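Local atomic coordinates of F5/8 type C domain protein (Clostridium perfringens, PDB entry 7JRM), a protein that probably binds carbohydrate through its CBM51 module, as a non-catalytic part of ZmpB, an O-glycopeptidase thought to recognise and hydrolyse mucins. Residues A[161-166]-A[206-211]. Residues are numbered along the deposited sequence; the frame is centred on the assembly and turned at random.
Sequences VSSVKF and VADNGN. With CA (calcium ion), chain B.
Ser163 and the loop 206-211 close around a calcium ion at one end of the beta-sandwich of the NPCBM (CBM51) domain. Segment 161-166 leads into strand 163-170, whose antiparallel neighbour, strand 199-205, runs into the loop. The backbones are nearest at Val164 and Val206, with CA atoms 4.9 Å apart. From there the loop curls round the metal and turns three carbonyls inward, and Ser163 O adds a fourth. Ser163 O, Val206 O and Gly210 O each lie 2.4 Å from the calcium ion, and Asp208 O binds it as well. Ser163 O and Val206 O approach each other closely because both are ligands of the same ion. Positive phi angles at Ala207, Asn209 and Gly210 accompany the tight curl. Asp214 OD2 adds a carboxylate ligand, whose charge probably helps balance that of the metal.

Ser163 also binds through its side chain. Its OG sits between the backbone N and the carbonyl carbon (chi1 58°) and reaches the calcium ion at a longer 2.9 Å. Ser163 OG also lies only 2.4 Å from Asp208 OD2, a hydrogen bond so short that its exact length is doubtful. The other carboxylate oxygen, Asp208 OD1, forms a salt bridge with Arg182 on strand 173-182. Ala207 CB rests against the Ser163 carbonyl, 3.6 Å from its O. At the outer edge, Val161 CB meets the amide end of Asn209, 4.1 Å from CG. A water ligand of the calcium ion donates a 2.9 Å hydrogen bond to Val161 O.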
loop_
_atom_site.group_PDB
_atom_site.type_symbol
_atom_site.label_atom_id
_atom_site.label_comp_id
_atom_site.label_asym_id
_atom_site.label_seq_id
_atom_site.Cartn_x
_atom_site.Cartn_y
_atom_site.Cartn_z
ATOM N N VAL A 161 2.415 11.583 53.223
ATOM C CA VAL A 161 3.166 10.399 53.633
ATOM C C VAL A 161 3.042 9.230 52.663
ATOM O O VAL A 161 3.580 8.150 52.946
ATOM C CB VAL A 161 2.721 9.933 55.034
ATOM C CG1 VAL A 161 2.951 11.034 56.056
ATOM C CG2 VAL A 161 1.259 9.511 55.011
ATOM N N SER A 162 2.358 9.403 51.534
ATOM C CA SER A 162 2.161 8.293 50.607
ATOM C C SER A 162 3.497 7.795 50.064
ATOM O O SER A 162 4.336 8.585 49.621
ATOM C CB SER A 162 1.250 8.725 49.458
ATOM O OG SER A 162 -0.101 8.795 49.879
ATOM N N SER A 163 3.690 6.473 50.105
ATOM C CA SER A 163 4.927 5.847 49.646
ATOM C C SER A 163 4.747 4.346 49.458
ATOM O O SER A 163 4.297 3.655 50.377
ATOM C CB SER A 163 6.065 6.114 50.636
ATOM O OG SER A 163 5.736 5.632 51.927
ATOM N N VAL A 164 5.094 3.829 48.280
ATOM C CA VAL A 164 4.959 2.412 47.964
ATOM C C VAL A 164 6.182 1.956 47.176
ATOM O O VAL A 164 7.050 2.751 46.810
ATOM C CB VAL A 164 3.672 2.104 47.171
ATOM C CG1 VAL A 164 2.437 2.398 48.003
ATOM C CG2 VAL A 164 3.649 2.890 45.874
ATOM N N LYS A 165 6.241 0.652 46.922
ATOM C CA LYS A 165 7.217 0.068 46.015
ATOM C C LYS A 165 6.521 -1.008 45.201
ATOM O O LYS A 165 5.866 -1.889 45.765
ATOM C CB LYS A 165 8.413 -0.526 46.768
ATOM C CG LYS A 165 9.511 -1.049 45.854
ATOM C CD LYS A 165 10.506 -1.918 46.605
ATOM C CE LYS A 165 10.946 -1.264 47.904
ATOM N NZ LYS A 165 11.048 -2.254 49.010
ATOM N N PHE A 166 6.652 -0.931 43.881
ATOM C CA PHE A 166 6.022 -1.893 42.992
ATOM C C PHE A 166 6.993 -3.019 42.672
ATOM O O PHE A 166 8.171 -2.781 42.396
ATOM C CB PHE A 166 5.561 -1.219 41.700
ATOM C CG PHE A 166 4.512 -0.167 41.908
ATOM C CD1 PHE A 166 4.869 1.127 42.243
ATOM C CD2 PHE A 166 3.168 -0.471 41.769
ATOM C CE1 PHE A 166 3.909 2.098 42.434
ATOM C CE2 PHE A 166 2.203 0.497 41.958
ATOM C CZ PHE A 166 2.574 1.784 42.293
ATOM N N VAL A 206 4.673 -1.549 51.176
ATOM C CA VAL A 206 4.261 -0.390 51.962
ATOM C C VAL A 206 5.343 0.675 52.116
ATOM O O VAL A 206 5.023 1.806 52.509
ATOM C CB VAL A 206 3.782 -0.833 53.356
ATOM C CG1 VAL A 206 2.613 -1.797 53.230
ATOM C CG2 VAL A 206 4.924 -1.473 54.132
ATOM N N ALA A 207 6.604 0.351 51.827
ATOM C CA ALA A 207 7.736 1.282 51.975
ATOM C C ALA A 207 7.729 1.798 53.415
ATOM O O ALA A 207 7.662 0.986 54.349
ATOM C CB ALA A 207 7.666 2.350 50.892
ATOM N N ASP A 208 7.789 3.107 53.645
ATOM C CA ASP A 208 7.765 3.661 54.990
ATOM C C ASP A 208 6.359 4.128 55.355
ATOM O O ASP A 208 5.448 4.158 54.523
ATOM C CB ASP A 208 8.769 4.814 55.125
ATOM C CG ASP A 208 8.622 5.861 54.029
ATOM O OD1 ASP A 208 9.648 6.462 53.646
ATOM O OD2 ASP A 208 7.490 6.097 53.555
ATOM N N ASN A 209 6.196 4.491 56.631
ATOM C CA ASN A 209 4.938 5.018 57.166
ATOM C C ASN A 209 3.791 4.020 57.032
ATOM O O ASN A 209 2.622 4.411 56.976
ATOM C CB ASN A 209 4.562 6.348 56.505
ATOM C CG ASN A 209 5.300 7.526 57.104
ATOM O OD1 ASN A 209 6.142 8.142 56.451
ATOM N ND2 ASN A 209 4.986 7.849 58.353
ATOM N N GLY A 210 4.109 2.729 56.991
ATOM C CA GLY A 210 3.071 1.736 56.819
ATOM C C GLY A 210 2.374 1.892 55.480
ATOM O O GLY A 210 2.965 2.316 54.480
ATOM N N ASN A 211 1.086 1.554 55.462
ATOM C CA ASN A 211 0.273 1.643 54.257
ATOM C C ASN A 211 -0.573 2.911 54.214
ATOM O O ASN A 211 -1.524 2.985 53.429
ATOM C CB ASN A 211 -0.619 0.406 54.130
ATOM C CG ASN A 211 -1.689 0.337 55.205
ATOM O OD1 ASN A 211 -1.634 1.053 56.205
ATOM N ND2 ASN A 211 -2.675 -0.528 54.999
HETATM CA CA CA B . 3.712 3.755 52.674
HETATM O O HOH W 1 2.529 5.548 53.768
HETATM O O HOH W 2 8.736 -1.598 50.690
#